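Side-chain contacts in TAF6 (Antonospora locustae, PDB 4ATG), which is a subunit of the transcription factor TFIID, whose C-terminal HEAT-repeat domain probably takes part in forming the Taf6-Taf9 complex: residues A[65-70]-A[107-112]; A[87-92]-A[115-120]; A[134-139]-A[151-156]. One frame throughout, in Å; residues are numbered along the deposited sequence. Where two conformers were deposited one is given.

Contact 1. Residues A[65-70]-A[107-112]; sequences TCIALY and RKMSAD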
loop_
_atom_site.group_PDB
_atom_site.type_symbol
_atom_site.label_atom_id
_atom_site.label_comp_id
_atom_site.label_asym_id
_atom_site.label_seq_id
_atom_site.Cartn_x
_atom_site.Cartn_y
_atom_site.Cartn_z
ATOM N N THR A 65 1.836 11.006 -1.004
ATOM C CA THR A 65 0.870 11.489 -2.014
ATOM C C THR A 65 0.380 10.331 -2.874
ATOM O O THR A 65 -0.812 10.252 -3.124
ATOM C CB THR A 65 1.498 12.611 -2.873
ATOM O OG1 THR A 65 1.846 13.674 -1.992
ATOM C CG2 THR A 65 0.533 13.175 -3.919
ATOM N N CYS A 66 1.281 9.422 -3.298
ATOM C CA CYS A 66 0.915 8.253 -4.130
ATOM C C CYS A 66 -0.062 7.348 -3.417
ATOM O O CYS A 66 -1.063 6.942 -4.001
ATOM C CB CYS A 66 2.162 7.496 -4.555
ATOM S SG CYS A 66 3.180 8.402 -5.747
ATOM N N ILE A 67 0.202 7.077 -2.136
ATOM C CA ILE A 67 -0.671 6.234 -1.305
ATOM C C ILE A 67 -2.041 6.893 -1.176
ATOM O O ILE A 67 -3.062 6.216 -1.285
ATOM C CB ILE A 67 0.029 5.995 0.069
ATOM C CG1 ILE A 67 1.303 5.130 -0.120
ATOM C CG2 ILE A 67 -0.945 5.325 1.077
ATOM C CD1 ILE A 67 2.369 5.288 1.092
ATOM N N ALA A 68 -2.064 8.219 -0.944
ATOM C CA ALA A 68 -3.315 8.990 -0.798
ATOM C C ALA A 68 -4.097 9.002 -2.096
ATOM O O ALA A 68 -5.316 8.923 -2.035
ATOM C CB ALA A 68 -3.013 10.415 -0.340
ATOM N N LEU A 69 -3.407 9.062 -3.274
ATOM C CA LEU A 69 -4.099 9.019 -4.575
ATOM C C LEU A 69 -4.752 7.654 -4.769
ATOM O O LEU A 69 -5.873 7.566 -5.291
ATOM C CB LEU A 69 -3.136 9.330 -5.720
ATOM C CG LEU A 69 -2.646 10.805 -5.792
ATOM C CD1 LEU A 69 -1.537 10.925 -6.839
ATOM C CD2 LEU A 69 -3.775 11.720 -6.199
ATOM N N TYR A 70 -4.065 6.574 -4.379
ATOM C CA TYR A 70 -4.703 5.245 -4.490
ATOM C C TYR A 70 -5.981 5.202 -3.644
ATOM O O TYR A 70 -7.012 4.706 -4.101
ATOM C CB TYR A 70 -3.786 4.142 -3.981
ATOM C CG TYR A 70 -2.687 3.706 -4.932
ATOM C CD1 TYR A 70 -2.867 3.756 -6.317
ATOM C CD2 TYR A 70 -1.500 3.170 -4.446
ATOM C CE1 TYR A 70 -1.876 3.296 -7.192
ATOM C CE2 TYR A 70 -0.513 2.694 -5.307
ATOM C CZ TYR A 70 -0.698 2.776 -6.676
ATOM O OH TYR A 70 0.302 2.333 -7.501
ATOM N N ARG A 107 5.561 3.382 5.509
ATOM C CA ARG A 107 5.240 1.965 5.635
ATOM C C ARG A 107 3.904 1.777 6.339
ATOM O O ARG A 107 3.076 0.997 5.879
ATOM C CB ARG A 107 6.331 1.237 6.412
ATOM C CG ARG A 107 7.697 1.303 5.743
ATOM C CD ARG A 107 8.734 0.559 6.569
ATOM N NE ARG A 107 10.076 0.710 6.002
ATOM C CZ ARG A 107 10.559 -0.004 4.992
ATOM N NH1 ARG A 107 9.825 -0.951 4.426
ATOM N NH2 ARG A 107 11.777 0.228 4.535
ATOM N N LYS A 108 3.703 2.491 7.440
ATOM C CA LYS A 108 2.469 2.400 8.214
ATOM C C LYS A 108 1.284 2.951 7.438
ATOM O O LYS A 108 0.199 2.356 7.499
ATOM C CB LYS A 108 2.609 3.145 9.539
ATOM C CG LYS A 108 3.573 2.463 10.499
ATOM C CD LYS A 108 3.739 3.328 11.733
ATOM C CE LYS A 108 4.523 2.611 12.779
ATOM N NZ LYS A 108 5.025 3.556 13.811
ATOM N N MET A 109 1.472 4.096 6.733
ATOM C CA MET A 109 0.392 4.728 5.963
ATOM C C MET A 109 -0.086 3.775 4.871
ATOM O O MET A 109 -1.286 3.594 4.698
ATOM C CB MET A 109 0.871 6.037 5.325
ATOM C CG MET A 109 -0.209 6.735 4.549
ATOM S SD MET A 109 0.471 8.098 3.591
ATOM C CE MET A 109 -0.993 8.747 2.876
ATOM N N SER A 110 0.867 3.171 4.136
ATOM C CA SER A 110 0.517 2.211 3.080
ATOM C C SER A 110 -0.159 0.989 3.691
ATOM O O SER A 110 -1.130 0.501 3.131
ATOM C CB SER A 110 1.743 1.774 2.296
ATOM O OG SER A 110 1.329 0.880 1.272
ATOM N N ALA A 111 0.345 0.503 4.869
ATOM C CA ALA A 111 -0.224 -0.667 5.562
ATOM C C ALA A 111 -1.695 -0.415 5.932
ATOM O O ALA A 111 -2.514 -1.333 5.841
ATOM C CB ALA A 111 0.584 -0.985 6.825
ATOM N N ASP A 112 -2.036 0.842 6.309
ATOM C CA ASP A 112 -3.399 1.247 6.635
ATOM C C ASP A 112 -4.327 1.086 5.428
ATOM O O ASP A 112 -5.491 0.690 5.584
ATOM C CB ASP A 112 -3.420 2.687 7.113
ATOM C CG ASP A 112 -2.714 2.897 8.444
ATOM O OD1 ASP A 112 -2.575 1.907 9.210
ATOM O OD2 ASP A 112 -2.315 4.049 8.726
#
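I67 and M109 carry most of the contact between helices 60-75 and 104-121 of the HEAT-repeat helical stack. The segments 65-70 and 107-112 run nearly parallel: their axes make an angle of only 8° and lie 9.9 Å apart, too far for backbones to touch, so side chains must bridge the gap. Isoleucine suits this task because its beta-branch offers two arms. Its CG2 lies anti to the backbone N and meets M109 CG at 3.8 Å, while the CG1 arm carries CD1 to S110 CB, also at 3.8 Å. In the conformer described here, one of two deposited, M109 has CG anti to its own N (chi1 -179°) and stays extended to the end. The thioether therefore runs obliquely across I67, with SD 4.0 Å from I67 CG2, and delivers its methyl to the next residue, A68. An unbranched, extended methionine is long enough to make that reach from one helix to the other. S110, likewise modelled twice, plays two parts: its small CB accepts I67, while in the conformer given its OG probably hydrogen-bonds to L92 O of helix 85-97. A68 is short enough to let the methionine methyl settle over the backbone, M109 CE lying 4.0 Å from A68 N and 4.1 Å from A68 CB.

Contact 2. Residues A[87-92]-A[115-120]; sequences QILPSL and KYIYDT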
loop_
_atom_site.group_PDB
_atom_site.type_symbol
_atom_site.label_atom_id
_atom_site.label_comp_id
_atom_site.label_asym_id
_atom_site.label_seq_id
_atom_site.Cartn_x
_atom_site.Cartn_y
_atom_site.Cartn_z
ATOM N N GLN A 87 -3.661 -4.712 -9.084
ATOM C CA GLN A 87 -2.530 -3.817 -9.420
ATOM C C GLN A 87 -2.188 -2.854 -8.263
ATOM O O GLN A 87 -1.014 -2.557 -8.016
ATOM C CB GLN A 87 -2.856 -2.980 -10.661
ATOM C CG GLN A 87 -3.067 -3.799 -11.930
ATOM C CD GLN A 87 -3.604 -2.965 -13.069
ATOM O OE1 GLN A 87 -3.917 -1.778 -12.928
ATOM N NE2 GLN A 87 -3.763 -3.582 -14.222
ATOM N N ILE A 88 -3.200 -2.357 -7.559
ATOM C CA ILE A 88 -2.974 -1.435 -6.421
ATOM C C ILE A 88 -2.280 -2.138 -5.249
ATOM O O ILE A 88 -1.335 -1.592 -4.655
ATOM C CB ILE A 88 -4.324 -0.800 -5.963
ATOM C CG1 ILE A 88 -4.877 0.151 -7.068
ATOM C CG2 ILE A 88 -4.152 -0.009 -4.610
ATOM C CD1 ILE A 88 -6.349 0.625 -6.808
ATOM N N LEU A 89 -2.789 -3.317 -4.875
ATOM C CA LEU A 89 -2.279 -4.028 -3.694
ATOM C C LEU A 89 -0.763 -4.288 -3.717
ATOM O O LEU A 89 -0.110 -3.877 -2.751
ATOM C CB LEU A 89 -3.080 -5.313 -3.441
ATOM C CG LEU A 89 -4.273 -5.194 -2.515
ATOM C CD1 LEU A 89 -5.106 -6.469 -2.583
ATOM C CD2 LEU A 89 -3.814 -4.996 -1.053
ATOM N N PRO A 90 -0.156 -4.847 -4.794
ATOM C CA PRO A 90 1.304 -5.047 -4.772
ATOM C C PRO A 90 2.092 -3.734 -4.722
ATOM O O PRO A 90 3.130 -3.699 -4.082
ATOM C CB PRO A 90 1.591 -5.893 -6.020
ATOM C CG PRO A 90 0.458 -5.693 -6.901
ATOM C CD PRO A 90 -0.742 -5.401 -6.036
ATOM N N SER A 91 1.547 -2.638 -5.283
ATOM C CA SER A 91 2.200 -1.324 -5.248
ATOM C C SER A 91 2.176 -0.778 -3.799
ATOM O O SER A 91 3.183 -0.292 -3.302
ATOM C CB SER A 91 1.498 -0.360 -6.188
ATOM O OG SER A 91 2.206 0.862 -6.225
ATOM N N LEU A 92 1.032 -0.895 -3.117
ATOM C CA LEU A 92 0.955 -0.535 -1.708
ATOM C C LEU A 92 1.876 -1.423 -0.882
ATOM O O LEU A 92 2.546 -0.921 0.009
ATOM C CB LEU A 92 -0.458 -0.697 -1.204
ATOM C CG LEU A 92 -1.471 0.371 -1.618
ATOM C CD1 LEU A 92 -2.898 -0.128 -1.237
ATOM C CD2 LEU A 92 -1.141 1.715 -0.958
ATOM N N LYS A 115 -4.924 -2.547 4.769
ATOM C CA LYS A 115 -5.944 -3.018 5.724
ATOM C C LYS A 115 -7.350 -2.666 5.236
ATOM O O LYS A 115 -8.248 -3.493 5.299
ATOM C CB LYS A 115 -5.712 -2.449 7.128
ATOM C CG LYS A 115 -6.909 -2.722 8.074
ATOM C CD LYS A 115 -6.706 -2.178 9.474
ATOM C CE LYS A 115 -7.945 -2.376 10.342
ATOM N NZ LYS A 115 -8.453 -3.780 10.266
ATOM N N TYR A 116 -7.532 -1.465 4.738
ATOM C CA TYR A 116 -8.843 -1.035 4.228
ATOM C C TYR A 116 -9.290 -1.970 3.095
ATOM O O TYR A 116 -10.462 -2.366 3.048
ATOM C CB TYR A 116 -8.760 0.403 3.700
ATOM C CG TYR A 116 -10.104 0.910 3.231
ATOM C CD1 TYR A 116 -10.988 1.507 4.119
ATOM C CD2 TYR A 116 -10.525 0.724 1.911
ATOM C CE1 TYR A 116 -12.246 1.943 3.704
ATOM C CE2 TYR A 116 -11.774 1.180 1.480
ATOM C CZ TYR A 116 -12.636 1.772 2.389
ATOM O OH TYR A 116 -13.862 2.248 2.002
ATOM N N ILE A 117 -8.375 -2.305 2.198
ATOM C CA ILE A 117 -8.689 -3.204 1.062
ATOM C C ILE A 117 -9.012 -4.586 1.597
ATOM O O ILE A 117 -10.011 -5.180 1.204
ATOM C CB ILE A 117 -7.513 -3.226 0.057
ATOM C CG1 ILE A 117 -7.355 -1.844 -0.619
ATOM C CG2 ILE A 117 -7.700 -4.356 -1.004
ATOM C CD1 ILE A 117 -6.027 -1.692 -1.475
ATOM N N TYR A 118 -8.175 -5.075 2.516
ATOM C CA TYR A 118 -8.373 -6.375 3.151
ATOM C C TYR A 118 -9.765 -6.430 3.790
ATOM O O TYR A 118 -10.533 -7.365 3.531
ATOM C CB TYR A 118 -7.269 -6.618 4.199
ATOM C CG TYR A 118 -7.301 -7.984 4.835
ATOM C CD1 TYR A 118 -6.560 -9.039 4.303
ATOM C CD2 TYR A 118 -7.941 -8.192 6.054
ATOM C CE1 TYR A 118 -6.518 -10.286 4.931
ATOM C CE2 TYR A 118 -7.928 -9.445 6.676
ATOM C CZ TYR A 118 -7.205 -10.482 6.116
ATOM O OH TYR A 118 -7.172 -11.709 6.737
ATOM N N ASP A 119 -10.085 -5.452 4.630
ATOM C CA ASP A 119 -11.381 -5.423 5.315
ATOM C C ASP A 119 -12.569 -5.286 4.366
ATOM O O ASP A 119 -13.615 -5.885 4.608
ATOM C CB ASP A 119 -11.418 -4.279 6.330
ATOM C CG ASP A 119 -10.566 -4.509 7.582
ATOM O OD1 ASP A 119 -10.211 -5.662 7.850
ATOM O OD2 ASP A 119 -10.357 -3.548 8.339
ATOM N N THR A 120 -12.420 -4.487 3.316
ATOM C CA THR A 120 -13.533 -4.210 2.402
ATOM C C THR A 120 -13.792 -5.333 1.401
ATOM O O THR A 120 -14.953 -5.584 1.042
ATOM C CB THR A 120 -13.279 -2.860 1.696
ATOM O OG1 THR A 120 -13.096 -1.855 2.693
ATOM C CG2 THR A 120 -14.426 -2.429 0.751
#
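I117 points at L89, I88 and L92 with CG1 anti to its carbonyl carbon (chi1 -67°), which sets CG2 anti to the backbone N and lets the two arms address different partners. L89 answers with chi1 of -91°, turned away from the usual staggered value; the bond from its CA to its CB does not aim at 115-120, yet the branched end reaches I117. The two side chains slide past each other in opposite directions: I117 CG2 rests against the flank of the leucine's branched end, about equally near CG, CD1 and CD2, with L89 CD1 at 3.7 Å. At the far end I117 CD1 meets L92 CD1 tip to tip at 3.5 Å, and I88 CG2 crosses it at 4.0 Å. One isoleucine thus plugs into three aliphatic side chains of helix 85-97. Helices 85-97 and 104-121 follow one another in the HEAT-repeat domain, and their segments 87-92 and 115-120 run at 142°, with axes 11.2 Å apart. An alanine in place of L89 would probably leave I117 CG2 without its close neighbours and open a gap beside L128 and V132 of helix 128-140, which the leucine also touches. A bound molecule of the buffer NHE, probably from the crystallisation liquor, approaches the L89 side chain to about 3 Å. K115 faces away from this apolar core, and its NZ forms a salt bridge with D119 OD2 at 2.7 Å, one turn along its own helix, and a hydrogen bond with I159 O. On the same helix T120 OG1 donates a hydrogen bond to Y116 O, likewise at 2.7 Å.

Contact 3. Residues A[134-139]-A[151-156]; sequences KTLKGV and YGALYC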
loop_
_atom_site.group_PDB
_atom_site.type_symbol
_atom_site.label_atom_id
_atom_site.label_comp_id
_atom_site.label_asym_id
_atom_site.label_seq_id
_atom_site.Cartn_x
_atom_site.Cartn_y
_atom_site.Cartn_z
ATOM N N LYS A 134 0.474 -14.093 2.580
ATOM C CA LYS A 134 1.660 -14.827 2.110
ATOM C C LYS A 134 2.846 -13.899 1.914
ATOM O O LYS A 134 3.945 -14.215 2.387
ATOM C CB LYS A 134 1.357 -15.638 0.830
ATOM C CG LYS A 134 2.499 -16.554 0.411
ATOM C CD LYS A 134 2.209 -17.292 -0.903
ATOM C CE LYS A 134 3.253 -18.368 -1.124
ATOM N NZ LYS A 134 2.859 -19.321 -2.194
ATOM N N THR A 135 2.618 -12.745 1.263
ATOM C CA THR A 135 3.648 -11.736 1.022
ATOM C C THR A 135 4.197 -11.220 2.363
ATOM O O THR A 135 5.407 -11.228 2.570
ATOM C CB THR A 135 3.080 -10.602 0.156
ATOM O OG1 THR A 135 2.702 -11.149 -1.105
ATOM C CG2 THR A 135 4.067 -9.453 -0.043
ATOM N N LEU A 136 3.309 -10.783 3.257
ATOM C CA LEU A 136 3.716 -10.214 4.547
ATOM C C LEU A 136 4.456 -11.180 5.454
ATOM O O LEU A 136 5.516 -10.827 5.995
ATOM C CB LEU A 136 2.494 -9.627 5.262
ATOM C CG LEU A 136 1.788 -8.470 4.558
ATOM C CD1 LEU A 136 0.470 -8.169 5.243
ATOM C CD2 LEU A 136 2.667 -7.226 4.505
ATOM N N LYS A 137 3.898 -12.384 5.662
ATOM C CA LYS A 137 4.528 -13.387 6.515
ATOM C C LYS A 137 5.898 -13.751 5.917
ATOM O O LYS A 137 6.857 -13.946 6.669
ATOM C CB LYS A 137 3.641 -14.643 6.643
ATOM C CG LYS A 137 4.146 -15.652 7.669
ATOM C CD LYS A 137 3.915 -17.105 7.241
ATOM C CE LYS A 137 5.037 -17.661 6.390
ATOM N NZ LYS A 137 4.895 -19.126 6.177
ATOM N N GLY A 138 5.976 -13.796 4.583
ATOM C CA GLY A 138 7.218 -14.105 3.874
ATOM C C GLY A 138 8.351 -13.143 4.176
ATOM O O GLY A 138 9.463 -13.581 4.474
ATOM N N VAL A 139 8.057 -11.828 4.135
ATOM C CA VAL A 139 8.989 -10.725 4.379
ATOM C C VAL A 139 9.380 -10.682 5.850
ATOM O O VAL A 139 10.573 -10.617 6.159
ATOM C CB VAL A 139 8.431 -9.371 3.860
ATOM C CG1 VAL A 139 9.328 -8.193 4.274
ATOM C CG2 VAL A 139 8.246 -9.399 2.338
ATOM N N TYR A 151 9.742 -5.013 9.836
ATOM C CA TYR A 151 8.910 -4.170 10.705
ATOM C C TYR A 151 7.641 -3.754 9.961
ATOM O O TYR A 151 6.553 -3.800 10.534
ATOM C CB TYR A 151 9.688 -2.931 11.172
ATOM C CG TYR A 151 8.856 -1.955 11.964
ATOM C CD1 TYR A 151 8.614 -2.155 13.321
ATOM C CD2 TYR A 151 8.315 -0.822 11.364
ATOM C CE1 TYR A 151 7.837 -1.262 14.057
ATOM C CE2 TYR A 151 7.518 0.065 12.085
ATOM C CZ TYR A 151 7.293 -0.155 13.435
ATOM O OH TYR A 151 6.552 0.733 14.170
ATOM N N GLY A 152 7.794 -3.293 8.720
ATOM C CA GLY A 152 6.633 -2.898 7.918
ATOM C C GLY A 152 5.698 -4.085 7.750
ATOM O O GLY A 152 4.492 -3.972 7.994
ATOM N N ALA A 153 6.260 -5.244 7.369
ATOM C CA ALA A 153 5.490 -6.483 7.160
ATOM C C ALA A 153 4.730 -6.887 8.424
ATOM O O ALA A 153 3.531 -7.132 8.344
ATOM C CB ALA A 153 6.402 -7.604 6.709
ATOM N N LEU A 154 5.404 -6.892 9.594
ATOM C CA LEU A 154 4.753 -7.225 10.864
ATOM C C LEU A 154 3.690 -6.190 11.258
ATOM O O LEU A 154 2.607 -6.578 11.701
ATOM C CB LEU A 154 5.784 -7.375 12.004
ATOM C CG LEU A 154 5.187 -7.810 13.365
ATOM C CD1 LEU A 154 4.388 -9.131 13.254
ATOM C CD2 LEU A 154 6.261 -7.910 14.425
ATOM N N TYR A 155 3.988 -4.889 11.097
ATOM C CA TYR A 155 3.020 -3.830 11.412
ATOM C C TYR A 155 1.744 -4.057 10.627
ATOM O O TYR A 155 0.667 -4.012 11.209
ATOM C CB TYR A 155 3.575 -2.432 11.098
ATOM C CG TYR A 155 2.585 -1.353 11.468
ATOM C CD1 TYR A 155 2.450 -0.930 12.786
ATOM C CD2 TYR A 155 1.724 -0.814 10.515
ATOM C CE1 TYR A 155 1.495 0.015 13.148
ATOM C CE2 TYR A 155 0.759 0.137 10.868
ATOM C CZ TYR A 155 0.655 0.548 12.187
ATOM O OH TYR A 155 -0.267 1.491 12.560
ATOM N N CYS A 156 1.865 -4.328 9.313
ATOM C CA CYS A 156 0.691 -4.563 8.468
ATOM C C CYS A 156 -0.107 -5.775 8.943
ATOM O O CYS A 156 -1.313 -5.643 9.137
ATOM C CB CYS A 156 1.071 -4.684 6.998
ATOM S SG CYS A 156 -0.349 -4.648 5.879
#
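L136 and A153 bring their CA atoms within 4.9 Å where the axes of 134-139 and 151-156, 8.3 Å apart, cross at -135°. Such closeness calls for a small residue, and A153 supplies it: its CB sits 3.4 Å from L136 O, packed against the backbone itself. The same methyl is 3.9 Å from V139 CG1, so it fits between one turn of the facing helix and the next. L136 has CG anti to its carbonyl carbon (chi1 -63°), which carries its fork across to C156. There CD1 and CD2 straddle C156 CB, each at 3.9 Å, and CD1 also reaches C156 SG at 3.7 Å. Cysteine fills this site as a compact apolar group with a polarisable sulfur. Helices 128-140 and 147-160 are consecutive helices of the HEAT-repeat domain, packed closely here at a steep angle. Helix 85-97 packs on the same residues, with L93 against L136, V96 against C156 and I97 against both V139 and A153. With methyls, a thiol and a carbonyl meeting by van der Waals contact, the pair's fit rests on shape and on burial from water rather than on directional bonds.

How the contacts relate
From the N terminus, contact 1 opens on helix 60-75 and ends on helix 104-121, closing a loop of chain that contains helix 85-97. Contact 2 starts within that loop, at 87-92, and ends beyond it, at 115-120, so the two cross. Both end on helix 104-121, which is thereby tied to the two helices before it; Y70 also packs on I88 and L92, joining those two helices directly. Contact 3 follows in series, closing a short hairpin of helices 128-140 and 147-160. It does not touch contact 2 but meets contact 1 through A111 against C156 and K108 against Y155, so the packing continues along the helical stack.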